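Local coordinates for protein lovastatin nonaketide synthase, polyketide synthase component (PDB 7CPX) that assembles the nonaketide dihydromonacolin L from malonyl-CoA on its carrier domain as the polyketide synthase of lovastatin biosynthesis, working together with lovC, at residues A[1025-1030]-A[1199-1204]; A[1103-1108]-A[1245-1250]; A[1118-1123]-A[1136-1141]; A[1165-1170]-A[1210-1215]; A[1238-1243]-A[1251-1256]. The protein carries 2 engineered substitutions. All coordinates share one frame; numbering follows the deposited sequence.

Contact 1: residues A[1025-1030]-A[1199-1204]; sequences MSIDKA and THVDRI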
# COMPACT_ATOMS: atom_id res chain seq x y z
N MET A 1025 13.73 11.06 -10.60
CA MET A 1025 12.68 11.54 -9.72
C MET A 1025 11.91 12.66 -10.39
O MET A 1025 12.48 13.51 -11.08
CB MET A 1025 13.27 12.04 -8.40
CG MET A 1025 12.23 12.66 -7.48
SD MET A 1025 12.78 12.78 -5.78
CE MET A 1025 11.31 13.42 -4.99
N SER A 1026 10.59 12.66 -10.19
CA SER A 1026 9.70 13.65 -10.77
C SER A 1026 8.72 14.12 -9.71
O SER A 1026 8.10 13.31 -9.04
CB SER A 1026 8.94 13.07 -11.97
OG SER A 1026 8.05 14.03 -12.51
N ILE A 1027 8.60 15.44 -9.58
CA ILE A 1027 7.61 16.06 -8.71
C ILE A 1027 6.43 16.44 -9.59
O ILE A 1027 6.50 17.41 -10.35
CB ILE A 1027 8.18 17.27 -7.97
CG1 ILE A 1027 9.19 16.83 -6.90
CG2 ILE A 1027 7.06 18.06 -7.32
CD1 ILE A 1027 10.51 16.38 -7.46
N ASP A 1028 5.34 15.69 -9.49
CA ASP A 1028 4.21 15.86 -10.40
C ASP A 1028 3.23 16.93 -9.93
O ASP A 1028 2.74 17.71 -10.76
CB ASP A 1028 3.47 14.53 -10.56
CG ASP A 1028 4.36 13.43 -11.12
OD1 ASP A 1028 5.28 12.99 -10.41
OD2 ASP A 1028 4.13 13.02 -12.28
N LYS A 1029 2.95 16.99 -8.64
CA LYS A 1029 1.97 17.94 -8.10
C LYS A 1029 2.48 18.47 -6.78
O LYS A 1029 2.61 17.72 -5.81
CB LYS A 1029 0.60 17.27 -7.92
CG LYS A 1029 -0.47 18.21 -7.39
CD LYS A 1029 -1.84 17.57 -7.43
CE LYS A 1029 -2.92 18.55 -7.03
NZ LYS A 1029 -4.29 17.99 -7.20
N ALA A 1030 2.78 19.77 -6.74
CA ALA A 1030 3.19 20.40 -5.50
C ALA A 1030 2.03 20.38 -4.50
O ALA A 1030 0.89 20.70 -4.85
CB ALA A 1030 3.64 21.84 -5.76
N THR A 1199 10.76 20.04 -10.63
CA THR A 1199 9.82 19.14 -11.27
C THR A 1199 10.42 17.77 -11.54
O THR A 1199 9.74 16.76 -11.36
CB THR A 1199 9.30 19.74 -12.58
OG1 THR A 1199 10.40 20.18 -13.38
CG2 THR A 1199 8.36 20.90 -12.29
N HIS A 1200 11.67 17.70 -11.99
CA HIS A 1200 12.27 16.41 -12.34
C HIS A 1200 13.75 16.37 -12.01
O HIS A 1200 14.56 17.03 -12.66
CB HIS A 1200 12.08 16.11 -13.83
CG HIS A 1200 12.73 14.83 -14.26
ND1 HIS A 1200 14.04 14.77 -14.69
CD2 HIS A 1200 12.26 13.57 -14.33
CE1 HIS A 1200 14.34 13.52 -15.00
NE2 HIS A 1200 13.28 12.77 -14.79
N VAL A 1201 14.11 15.56 -11.02
CA VAL A 1201 15.49 15.43 -10.59
C VAL A 1201 16.07 14.20 -11.25
O VAL A 1201 15.62 13.07 -11.00
CB VAL A 1201 15.62 15.35 -9.06
CG1 VAL A 1201 17.05 15.58 -8.66
CG2 VAL A 1201 14.70 16.35 -8.40
N ASP A 1202 17.08 14.40 -12.11
CA ASP A 1202 17.66 13.27 -12.82
C ASP A 1202 18.38 12.33 -11.86
O ASP A 1202 18.20 11.11 -11.92
CB ASP A 1202 18.62 13.77 -13.90
CG ASP A 1202 19.07 12.66 -14.83
OD1 ASP A 1202 18.60 11.52 -14.68
OD2 ASP A 1202 19.90 12.94 -15.73
N ARG A 1203 19.20 12.88 -10.96
CA ARG A 1203 19.85 12.00 -9.98
C ARG A 1203 20.29 12.80 -8.76
O ARG A 1203 21.26 13.55 -8.84
CB ARG A 1203 21.03 11.28 -10.60
CG ARG A 1203 21.79 10.40 -9.62
CD ARG A 1203 22.97 9.73 -10.28
NE ARG A 1203 23.92 10.71 -10.80
CZ ARG A 1203 24.81 11.36 -10.06
NH1 ARG A 1203 24.89 11.17 -8.75
NH2 ARG A 1203 25.63 12.22 -10.64
N ILE A 1204 19.63 12.59 -7.63
CA ILE A 1204 20.23 12.93 -6.35
C ILE A 1204 21.11 11.77 -5.91
O ILE A 1204 20.93 10.63 -6.32
CB ILE A 1204 19.16 13.25 -5.29
CG1 ILE A 1204 18.11 14.21 -5.84
CG2 ILE A 1204 19.80 13.84 -4.05
CD1 ILE A 1204 16.84 13.54 -6.28

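Contact 2: residues A[1103-1108]-A[1245-1250]; sequences PPPEEE and AEQTTL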
# COMPACT_ATOMS: atom_id res chain seq x y z
N PRO A 1103 32.01 11.81 -5.83
CA PRO A 1103 33.14 12.55 -6.39
C PRO A 1103 33.46 13.78 -5.56
O PRO A 1103 32.55 14.43 -5.04
CB PRO A 1103 32.64 12.94 -7.79
CG PRO A 1103 31.17 12.89 -7.70
CD PRO A 1103 30.86 11.79 -6.74
N PRO A 1104 34.74 14.12 -5.41
CA PRO A 1104 35.08 15.34 -4.71
C PRO A 1104 34.50 16.54 -5.42
O PRO A 1104 34.38 16.55 -6.66
CB PRO A 1104 36.61 15.36 -4.74
CG PRO A 1104 37.00 13.94 -4.90
CD PRO A 1104 35.94 13.34 -5.76
N PRO A 1105 34.12 17.58 -4.69
CA PRO A 1105 33.53 18.76 -5.33
C PRO A 1105 34.54 19.48 -6.20
O PRO A 1105 35.76 19.37 -6.01
CB PRO A 1105 33.10 19.63 -4.14
CG PRO A 1105 34.06 19.25 -3.07
CD PRO A 1105 34.30 17.78 -3.24
N GLU A 1106 34.02 20.23 -7.17
CA GLU A 1106 34.89 21.03 -8.02
C GLU A 1106 35.66 22.04 -7.17
O GLU A 1106 35.40 22.23 -5.98
CB GLU A 1106 34.08 21.74 -9.10
CG GLU A 1106 33.35 20.79 -10.05
CD GLU A 1106 34.29 19.91 -10.84
OE1 GLU A 1106 35.51 20.20 -10.85
OE2 GLU A 1106 33.82 18.93 -11.45
N GLU A 1107 36.64 22.68 -7.80
CA GLU A 1107 37.64 23.47 -7.08
C GLU A 1107 37.11 24.86 -6.71
O GLU A 1107 37.69 25.89 -7.04
CB GLU A 1107 38.90 23.58 -7.92
CG GLU A 1107 40.18 23.70 -7.11
CD GLU A 1107 40.55 22.40 -6.42
OE1 GLU A 1107 39.77 21.42 -6.52
OE2 GLU A 1107 41.62 22.35 -5.78
N GLU A 1108 35.98 24.86 -6.00
CA GLU A 1108 35.46 26.08 -5.36
C GLU A 1108 35.50 27.26 -6.34
O GLU A 1108 36.29 28.19 -6.21
CB GLU A 1108 36.25 26.39 -4.08
CG GLU A 1108 35.68 27.54 -3.28
CD GLU A 1108 36.37 27.72 -1.94
OE1 GLU A 1108 37.25 26.89 -1.61
OE2 GLU A 1108 36.05 28.68 -1.22
N ALA A 1245 33.24 20.34 5.69
CA ALA A 1245 34.40 21.21 5.83
C ALA A 1245 35.64 20.55 5.26
O ALA A 1245 36.46 21.21 4.60
CB ALA A 1245 34.60 21.59 7.29
N GLU A 1246 35.81 19.25 5.51
CA GLU A 1246 36.92 18.51 4.93
C GLU A 1246 36.76 18.26 3.43
O GLU A 1246 37.61 17.59 2.84
CB GLU A 1246 37.10 17.17 5.65
CG GLU A 1246 35.87 16.27 5.66
CD GLU A 1246 34.96 16.52 6.84
OE1 GLU A 1246 35.14 17.55 7.53
OE2 GLU A 1246 34.06 15.68 7.09
N GLN A 1247 35.69 18.78 2.83
CA GLN A 1247 35.45 18.71 1.39
C GLN A 1247 34.95 17.34 0.94
O GLN A 1247 35.02 17.03 -0.25
CB GLN A 1247 36.70 19.10 0.60
CG GLN A 1247 36.41 19.60 -0.81
CD GLN A 1247 37.59 20.29 -1.44
OE1 GLN A 1247 38.74 20.07 -1.05
NE2 GLN A 1247 37.32 21.16 -2.41
N THR A 1248 34.47 16.52 1.86
CA THR A 1248 33.83 15.26 1.49
C THR A 1248 32.38 15.53 1.11
O THR A 1248 31.67 16.25 1.81
CB THR A 1248 33.89 14.26 2.64
OG1 THR A 1248 33.43 14.88 3.85
CG2 THR A 1248 35.32 13.76 2.84
N THR A 1249 31.95 14.94 -0.00
CA THR A 1249 30.63 15.21 -0.56
C THR A 1249 29.57 14.47 0.25
O THR A 1249 29.47 13.24 0.18
CB THR A 1249 30.57 14.81 -2.03
OG1 THR A 1249 31.61 15.48 -2.75
CG2 THR A 1249 29.23 15.18 -2.63
N LEU A 1250 28.78 15.22 1.03
CA LEU A 1250 27.65 14.62 1.73
C LEU A 1250 26.61 14.14 0.74
O LEU A 1250 26.15 12.99 0.80
CB LEU A 1250 27.04 15.64 2.69
CG LEU A 1250 28.01 16.45 3.55
CD1 LEU A 1250 27.23 17.42 4.41
CD2 LEU A 1250 28.86 15.54 4.41

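Contact 3: residues A[1118-1123]-A[1136-1141]; sequences NAFYHE and RRLHNM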
# COMPACT_ATOMS: atom_id res chain seq x y z
N ASN A 1118 20.41 38.28 1.91
CA ASN A 1118 19.17 38.99 2.19
C ASN A 1118 18.52 39.48 0.90
O ASN A 1118 17.32 39.30 0.68
CB ASN A 1118 19.44 40.15 3.14
CG ASN A 1118 19.91 39.69 4.50
OD1 ASN A 1118 19.11 39.46 5.41
ND2 ASN A 1118 21.22 39.55 4.66
N ALA A 1119 19.32 40.09 0.02
CA ALA A 1119 18.79 40.55 -1.26
C ALA A 1119 18.36 39.37 -2.13
O ALA A 1119 17.36 39.46 -2.85
CB ALA A 1119 19.82 41.40 -1.99
N PHE A 1120 19.12 38.28 -2.09
CA PHE A 1120 18.76 37.10 -2.86
C PHE A 1120 17.38 36.59 -2.48
O PHE A 1120 16.52 36.38 -3.34
CB PHE A 1120 19.82 36.01 -2.66
CG PHE A 1120 19.47 34.69 -3.29
CD1 PHE A 1120 19.52 34.53 -4.66
CD2 PHE A 1120 19.12 33.61 -2.51
CE1 PHE A 1120 19.21 33.32 -5.24
CE2 PHE A 1120 18.81 32.39 -3.08
CZ PHE A 1120 18.85 32.25 -4.45
N TYR A 1121 17.14 36.42 -1.17
CA TYR A 1121 15.84 35.93 -0.73
C TYR A 1121 14.76 36.99 -0.91
O TYR A 1121 13.59 36.64 -1.12
CB TYR A 1121 15.91 35.48 0.72
CG TYR A 1121 16.58 34.13 0.89
CD1 TYR A 1121 15.95 32.98 0.46
CD2 TYR A 1121 17.83 34.02 1.47
CE1 TYR A 1121 16.55 31.75 0.61
CE2 TYR A 1121 18.44 32.79 1.62
CZ TYR A 1121 17.79 31.66 1.19
OH TYR A 1121 18.39 30.42 1.33
N HIS A 1122 15.11 38.27 -0.84
CA HIS A 1122 14.13 39.31 -1.14
C HIS A 1122 13.64 39.20 -2.57
O HIS A 1122 12.43 39.22 -2.83
CB HIS A 1122 14.74 40.69 -0.89
CG HIS A 1122 13.89 41.82 -1.37
ND1 HIS A 1122 12.59 42.01 -0.95
CD2 HIS A 1122 14.15 42.83 -2.24
CE1 HIS A 1122 12.09 43.08 -1.54
NE2 HIS A 1122 13.01 43.59 -2.33
N GLU A 1123 14.56 39.05 -3.52
CA GLU A 1123 14.17 38.87 -4.91
C GLU A 1123 13.38 37.58 -5.09
O GLU A 1123 12.37 37.55 -5.80
CB GLU A 1123 15.40 38.87 -5.82
CG GLU A 1123 15.08 39.11 -7.28
CD GLU A 1123 16.30 38.95 -8.17
OE1 GLU A 1123 17.23 38.21 -7.79
OE2 GLU A 1123 16.33 39.56 -9.26
N ARG A 1136 15.61 29.92 4.77
CA ARG A 1136 16.57 30.99 4.52
C ARG A 1136 17.93 30.67 5.12
O ARG A 1136 18.72 31.59 5.37
CB ARG A 1136 16.04 32.31 5.09
CG ARG A 1136 14.81 32.86 4.39
CD ARG A 1136 14.35 34.15 5.04
NE ARG A 1136 15.36 35.20 4.93
CZ ARG A 1136 15.31 36.22 4.09
NH1 ARG A 1136 14.30 36.39 3.26
NH2 ARG A 1136 16.31 37.10 4.07
N ARG A 1137 18.21 29.40 5.35
CA ARG A 1137 19.43 28.95 6.03
C ARG A 1137 20.66 29.00 5.14
O ARG A 1137 21.70 28.45 5.52
CB ARG A 1137 19.23 27.53 6.56
CG ARG A 1137 18.51 27.45 7.89
CD ARG A 1137 19.45 27.76 9.04
NE ARG A 1137 18.85 27.46 10.34
CZ ARG A 1137 19.53 27.36 11.47
NH1 ARG A 1137 20.84 27.53 11.51
NH2 ARG A 1137 18.87 27.08 12.60
N LEU A 1138 20.58 29.65 3.98
CA LEU A 1138 21.75 29.80 3.11
C LEU A 1138 22.71 30.80 3.73
O LEU A 1138 22.55 32.01 3.56
CB LEU A 1138 21.32 30.24 1.72
CG LEU A 1138 22.41 30.35 0.65
CD1 LEU A 1138 23.10 29.02 0.45
CD2 LEU A 1138 21.81 30.84 -0.65
N HIS A 1139 23.72 30.30 4.45
CA HIS A 1139 24.60 31.18 5.21
C HIS A 1139 25.26 32.21 4.29
O HIS A 1139 25.21 33.42 4.56
CB HIS A 1139 25.66 30.36 5.94
CG HIS A 1139 26.77 31.19 6.51
ND1 HIS A 1139 26.56 32.20 7.42
CD2 HIS A 1139 28.11 31.16 6.28
CE1 HIS A 1139 27.71 32.75 7.74
NE2 HIS A 1139 28.67 32.14 7.06
N ASN A 1140 25.87 31.75 3.21
CA ASN A 1140 26.52 32.65 2.27
C ASN A 1140 26.58 31.99 0.91
O ASN A 1140 26.70 30.77 0.80
CB ASN A 1140 27.93 33.03 2.73
CG ASN A 1140 28.92 31.89 2.55
OD1 ASN A 1140 28.56 30.72 2.67
ND2 ASN A 1140 30.16 32.23 2.25
N MET A 1141 26.49 32.81 -0.14
CA MET A 1141 26.56 32.32 -1.50
C MET A 1141 27.28 33.33 -2.37
O MET A 1141 27.35 34.52 -2.05
CB MET A 1141 25.16 32.03 -2.06
CG MET A 1141 25.17 31.44 -3.46
SD MET A 1141 23.56 30.81 -3.98
CE MET A 1141 22.59 32.31 -3.95

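Contact 4: residues A[1165-1170]-A[1210-1215]; sequences PLLLHP and LCLATA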
# COMPACT_ATOMS: atom_id res chain seq x y z
N PRO A 1165 18.43 11.33 14.43
CA PRO A 1165 18.44 12.35 13.38
C PRO A 1165 18.05 11.78 12.03
O PRO A 1165 18.17 10.58 11.77
CB PRO A 1165 19.89 12.84 13.38
CG PRO A 1165 20.67 11.66 13.82
CD PRO A 1165 19.80 10.92 14.81
N LEU A 1166 17.58 12.67 11.16
CA LEU A 1166 17.28 12.31 9.78
C LEU A 1166 18.48 12.60 8.89
O LEU A 1166 19.40 13.33 9.25
CB LEU A 1166 16.06 13.09 9.28
CG LEU A 1166 14.69 12.54 9.68
CD1 LEU A 1166 14.50 12.57 11.19
CD2 LEU A 1166 13.58 13.31 8.99
N LEU A 1167 18.45 12.00 7.69
CA LEU A 1167 19.52 12.23 6.73
C LEU A 1167 19.65 13.70 6.40
O LEU A 1167 20.75 14.28 6.46
CB LEU A 1167 19.26 11.42 5.46
CG LEU A 1167 19.33 9.91 5.61
CD1 LEU A 1167 18.91 9.24 4.32
CD2 LEU A 1167 20.73 9.48 6.01
N LEU A 1168 18.54 14.34 6.06
CA LEU A 1168 18.53 15.73 5.64
C LEU A 1168 17.36 16.45 6.27
O LEU A 1168 16.25 15.91 6.34
CB LEU A 1168 18.44 15.86 4.11
CG LEU A 1168 19.71 15.60 3.31
CD1 LEU A 1168 19.36 15.42 1.84
CD2 LEU A 1168 20.69 16.73 3.48
N HIS A 1169 17.60 17.67 6.71
CA HIS A 1169 16.51 18.59 6.99
C HIS A 1169 16.03 19.15 5.66
O HIS A 1169 16.81 19.83 4.98
CB HIS A 1169 16.98 19.70 7.92
CG HIS A 1169 15.88 20.58 8.43
ND1 HIS A 1169 14.66 20.70 7.80
CD2 HIS A 1169 15.82 21.40 9.50
CE1 HIS A 1169 13.90 21.55 8.47
NE2 HIS A 1169 14.58 21.99 9.51
N PRO A 1170 14.79 18.90 5.25
CA PRO A 1170 14.34 19.36 3.93
C PRO A 1170 14.64 20.83 3.68
O PRO A 1170 14.75 21.26 2.53
CB PRO A 1170 12.84 19.09 3.96
CG PRO A 1170 12.71 17.90 4.84
CD PRO A 1170 13.75 18.08 5.91
N LEU A 1210 27.94 10.31 5.95
CA LEU A 1210 28.50 11.65 6.08
C LEU A 1210 27.45 12.66 6.50
O LEU A 1210 27.73 13.56 7.30
CB LEU A 1210 29.15 12.07 4.76
CG LEU A 1210 30.34 11.23 4.30
CD1 LEU A 1210 30.81 11.68 2.93
CD2 LEU A 1210 31.47 11.31 5.31
N CYS A 1211 26.23 12.55 5.96
CA CYS A 1211 25.18 13.48 6.34
C CYS A 1211 24.84 13.36 7.82
O CYS A 1211 24.71 14.37 8.52
CB CYS A 1211 23.93 13.24 5.49
SG CYS A 1211 24.12 13.72 3.76
N LEU A 1212 24.70 12.13 8.32
CA LEU A 1212 24.43 11.94 9.73
C LEU A 1212 25.59 12.43 10.59
O LEU A 1212 25.38 13.03 11.65
CB LEU A 1212 24.14 10.47 10.02
CG LEU A 1212 22.91 9.89 9.31
CD1 LEU A 1212 22.86 8.38 9.49
CD2 LEU A 1212 21.64 10.53 9.84
N ALA A 1213 26.83 12.19 10.13
CA ALA A 1213 27.99 12.66 10.88
C ALA A 1213 27.99 14.18 10.98
O ALA A 1213 28.27 14.74 12.05
CB ALA A 1213 29.27 12.16 10.21
N THR A 1214 27.69 14.86 9.88
CA THR A 1214 27.63 16.32 9.91
C THR A 1214 26.50 16.80 10.80
O THR A 1214 26.66 17.77 11.56
CB THR A 1214 27.46 16.87 8.49
OG1 THR A 1214 26.39 16.18 7.83
CG2 THR A 1214 28.73 16.70 7.70
N ALA A 1215 25.34 16.14 10.73
CA ALA A 1215 24.21 16.56 11.56
C ALA A 1215 24.54 16.43 13.04
O ALA A 1215 24.21 17.32 13.83
CB ALA A 1215 22.98 15.73 11.21

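Contact 5: residues A[1238-1243]-A[1251-1256]; sequences GDIVVF and FQVENI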
# COMPACT_ATOMS: atom_id res chain seq x y z
N GLY A 1238 20.01 22.05 -12.97
CA GLY A 1238 21.17 22.28 -12.14
C GLY A 1238 21.76 21.03 -11.52
O GLY A 1238 21.05 20.08 -11.23
N ASP A 1239 23.08 21.03 -11.33
CA ASP A 1239 23.78 19.96 -10.63
C ASP A 1239 24.39 20.52 -9.36
O ASP A 1239 25.15 21.49 -9.42
CB ASP A 1239 24.86 19.34 -11.52
CG ASP A 1239 24.31 18.81 -12.83
OD1 ASP A 1239 23.10 18.98 -13.08
OD2 ASP A 1239 25.09 18.22 -13.60
N ILE A 1240 24.08 19.91 -8.23
CA ILE A 1240 24.50 20.41 -6.92
C ILE A 1240 25.48 19.43 -6.31
O ILE A 1240 25.39 18.22 -6.55
CB ILE A 1240 23.30 20.63 -5.98
CG1 ILE A 1240 22.25 21.53 -6.65
CG2 ILE A 1240 23.76 21.25 -4.69
CD1 ILE A 1240 20.91 21.51 -5.96
N VAL A 1241 26.42 19.95 -5.54
CA VAL A 1241 27.37 19.13 -4.79
C VAL A 1241 27.59 19.79 -3.43
O VAL A 1241 28.26 20.82 -3.34
CB VAL A 1241 28.70 18.97 -5.55
CG1 VAL A 1241 29.61 18.00 -4.81
CG2 VAL A 1241 28.46 18.50 -6.97
N VAL A 1242 27.01 19.21 -2.39
CA VAL A 1242 27.16 19.70 -1.03
C VAL A 1242 28.20 18.84 -0.33
O VAL A 1242 28.15 17.61 -0.40
CB VAL A 1242 25.81 19.67 -0.28
CG1 VAL A 1242 25.94 20.31 1.09
CG2 VAL A 1242 24.75 20.37 -1.09
N PHE A 1243 29.14 19.49 0.35
CA PHE A 1243 30.26 18.78 0.95
C PHE A 1243 30.57 19.37 2.32
O PHE A 1243 30.14 20.47 2.67
CB PHE A 1243 31.51 18.84 0.05
CG PHE A 1243 31.77 20.19 -0.54
CD1 PHE A 1243 31.06 20.63 -1.64
CD2 PHE A 1243 32.74 21.02 -0.02
CE1 PHE A 1243 31.30 21.87 -2.20
CE2 PHE A 1243 32.99 22.26 -0.57
CZ PHE A 1243 32.27 22.69 -1.66
N PHE A 1251 26.21 15.01 -0.19
CA PHE A 1251 25.29 14.63 -1.24
C PHE A 1251 25.46 15.59 -2.41
O PHE A 1251 25.95 16.71 -2.26
CB PHE A 1251 23.83 14.63 -0.75
CG PHE A 1251 23.24 16.00 -0.59
CD1 PHE A 1251 23.36 16.69 0.60
CD2 PHE A 1251 22.56 16.60 -1.64
CE1 PHE A 1251 22.81 17.95 0.75
CE2 PHE A 1251 22.01 17.86 -1.50
CZ PHE A 1251 22.14 18.53 -0.31
N GLN A 1252 25.05 15.11 -3.58
CA GLN A 1252 25.11 15.88 -4.82
C GLN A 1252 23.80 15.71 -5.57
O GLN A 1252 23.00 14.81 -5.29
CB GLN A 1252 26.28 15.43 -5.71
CG GLN A 1252 26.18 13.99 -6.19
CD GLN A 1252 27.09 13.70 -7.37
OE1 GLN A 1252 26.74 12.91 -8.25
NE2 GLN A 1252 28.25 14.34 -7.40
N VAL A 1253 23.58 16.60 -6.53
CA VAL A 1253 22.41 16.56 -7.40
C VAL A 1253 22.88 16.71 -8.83
O VAL A 1253 23.86 17.40 -9.11
CB VAL A 1253 21.39 17.66 -7.03
CG1 VAL A 1253 20.14 17.50 -7.85
CG2 VAL A 1253 21.06 17.60 -5.55
N GLU A 1254 22.17 16.05 -9.75
CA GLU A 1254 22.48 16.07 -11.17
C GLU A 1254 21.20 16.32 -11.94
O GLU A 1254 20.25 15.53 -11.84
CB GLU A 1254 23.12 14.75 -11.61
CG GLU A 1254 23.37 14.67 -13.11
CD GLU A 1254 23.93 13.33 -13.54
OE1 GLU A 1254 24.13 12.46 -12.67
OE2 GLU A 1254 24.16 13.15 -14.76
N ASN A 1255 21.18 17.42 -12.69
CA ASN A 1255 20.07 17.78 -13.57
C ASN A 1255 18.74 17.77 -12.82
O ASN A 1255 17.75 17.19 -13.26
CB ASN A 1255 20.03 16.86 -14.79
CG ASN A 1255 18.95 17.24 -15.77
OD1 ASN A 1255 18.49 18.38 -15.79
ND2 ASN A 1255 18.52 16.29 -16.59
N ILE A 1256 18.73 18.43 -11.66
CA ILE A 1256 17.47 18.81 -11.05
C ILE A 1256 16.82 19.88 -11.92
O ILE A 1256 17.43 20.91 -12.22
CB ILE A 1256 17.68 19.30 -9.61
CG1 ILE A 1256 16.37 19.88 -9.06
CG2 ILE A 1256 18.78 20.34 -9.54
CD1 ILE A 1256 16.36 20.05 -7.56

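Contact 1: residues A[1025-1030]-A[1199-1204]
With CG anti to the backbone N (chi1 176°) and an extended chain beyond it, Met1025 crosses the side chain of Ile1204 obliquely, its SD 4.2 Å from Ile1204 CD1. At His1200 CG is also anti to the backbone N (chi1 177°), and Met1025 O lies over one face of the imidazole, 3.3 Å from His1200 CD2, with Ser1026 CB at the ring edge. His1200 NE2 bonds to Asp1024 OD1. The backbones run antiparallel, Val1201 N donating to Met1025 O (2.6 Å) and Ile1027 N to Thr1199 O. This pairing joins strand 1016-1027 of the predicted N-terminal hotdog half to strand 1196-1206 of the C-terminal half, as in the double-hotdog dehydratases. Met1025 and Val1201 share one face of the sheet, Met1025 CB 4.1 Å from Val1201 CB, and helix 995-1012 covers Met1025 through Tyr998 and Ile999. The side chain of Ile1027 lies about 9 Å from those of His985 and Asp1174, the predicted catalytic pair, while Ile1027 CD1 is 4.3 Å from Val1201 CG2.

Contact 2: residues A[1103-1108]-A[1245-1250]
Three consecutive prolines meet Gln1247 and Thr1249 here, and a single hydrogen bond links the two segments: the hydroxyl OG1 of Thr1249 donates to Pro1103 O over 2.7 Å. It reaches that oxygen at a C=O...donor angle of 145°, tilted 27° from the carbonyl plane, with OG1 anti to the threonine carbonyl carbon (chi1 -56°). The prolines follow one another in polyproline II conformation and, lacking N-H groups, offer carbonyls and rings instead. The ring of Pro1105 makes most of the remaining contact: Pro1105 CD lies 3.2 Å from Gln1247 O and 3.6 Å from Thr1249 OG1, while Pro1105 CG meets CG of the extended Gln1247 side chain. The amide end passes the same ring, Gln1247 NE2 lying 3.8 Å from Pro1105 CG. Val1241 and Phe1243 also pack on Pro1105. Beyond the prolines, Glu1107 centres an inverse gamma turn, and the carboxylate of Glu1106 reaches the second subunit, with a salt bridge to Arg2023 and a hydrogen bond to His2020 of that chain. The arrangement is consistent with a double-hotdog dehydratase, the loop between strands 1075-1087 and 1113-1115 lying against the turn and first strand residue of hairpin 1236-1243/1249-1260.

Contact 3: residues A[1118-1123]-A[1136-1141]
Arg1136 runs past Tyr1121 in the opposite direction, over one face of its ring, where helix 1117-1126 packs beside the loop before strand 1140-1144, within the predicted C-terminal hotdog fold. Arg1136 CG stands 4.0 Å above the ring centre, and Arg1136 CA makes a CH-pi contact there; the opposite face carries Phe1120 CD2. The arginine chain bends at chi3 (62°), and one face of the guanidinium covers Tyr1121 CB, offset toward the rim; ring and guanidinium planes are 40° apart. Next, Leu1138 CB sits at the edge of the Tyr1121 ring, 3.8 Å from Tyr1121 CZ. Tyr1121 OH bonds to Gln1178 OE1 of helix 1170-1184, and the tyrosine side chain lies about 7 Å from that of Asp1174, the predicted proton donor. Leu1138 CD2 also reaches Phe1120 CE2, at 4.2 Å. At Met1141 a Met-aromatic contact forms, SD lying 5.1 Å from the Phe1120 centroid, while Met1141 CE sits over that ring's face, 3.6 Å from its centroid and 5° off the normal.

Contact 4: residues A[1165-1170]-A[1210-1215]
Two donors grip the carbonyl oxygen of Cys1211, a residue whose CB rests 3.5 Å from Leu1167 O across the contact. Thr1214 OG1 bonds to Cys1211 O over 2.6 Å, and Ala1215 N reaches it at 2.9 Å in the usual helical bond. Both come from the same face of the carbonyl plane, the hydroxyl at a C=O...donor angle of only 111°. The threonine thus folds its polar group back onto its own helix. Helix 1208-1217 here flanks the loop that leads into helix 1170-1184 of the predicted C-terminal hotdog fold, with His1169 at the N-cap position. Between helix and loop the side-chain contacts are apolar, with loop carbonyls also touching the helix side chains. Leu1212 has CG anti to its carbonyl carbon (chi1 -62°) and meets three consecutive residues, Pro1165 to Leu1167. Leu1212 CD2 lies 4.2 Å from Pro1165 CG and 3.6 Å from Leu1166 O. Leu1167, which also packs on Met1003 and Leu1007 of helix 995-1012, is held through its backbone N by Glu1004 OE2. Beside Cys1211, Leu1206 and Leu1250 continue the buried apolar surface. On the Leu1212 side, Leu1167 CD2 approaches Leu1212 CG to 4.0 Å.

Contact 5: residues A[1238-1243]-A[1251-1256]
Asp1239 reaches across the hairpin to the backbone of Glu1254 and Asn1255. Asp1239 CB lies 3.3 Å from Val1253 O; Asp1239 CG, anti to the carbonyl carbon (chi1 -57°), passes Glu1254 CA at 3.7 Å. At the tip Asp1239 OD1 accepts a hydrogen bond from Asn1255 N (2.5 Å), the donor 51° out of the carboxylate plane, while Asp1239 OD2 lies 4.0 Å from Glu1254 CG. This bond falls beside a G1 beta bulge, where Asn1255, with positive phi, and Ile1256 both face Gly1238. Farther along the antiparallel strands, Val1242 N donates to Phe1251 O at 2.7 Å. Ile1240 and Val1253 lie side by side, CB atoms 3.7 Å apart. Val1242 covers one face of the Phe1251 ring, its CB 3.6 Å above the plane and offset toward the rim. That apolar face of the hotdog sheet packs on helix 1170-1184 through Ile1240, Phe1251 and Ile1256. Away from that face, beside Val1241, polar groups gather: Glu1254 forms a salt bridge with Arg1203, which bonds to Gln1252, and accepts from Asp2018 N of the second subunit. With Asp1239, Glu1254 and Asp2018 of that subunit nearby, Arg1203 and, through a long, weak ion pair, that subunit's Arg2047 probably offset the charge.

Overall arrangement
From the N terminus, residues 1025-1030 open the loop of contact 1 in the first hotdog half, and 1103-1108 open that of contact 2. Contact 3 closes locally, nested inside both, tying helix 1117-1126 to the approach of strand 1140-1144. Residues 1165-1170 then open contact 4. Contact 1 closes at 1199-1204, crossing contacts 2 and 4 and joining the two halves; contact 4 closes at 1210-1215, nested inside contact 2. Contact 5 opens at 1238-1243, contact 2 closes at 1245-1250 and contact 5 at 1251-1256, so these two cross around one hairpin. Contact 5 touches contacts 1, 2 and 4, and contacts 1, 2 and 5 all meet the second subunit.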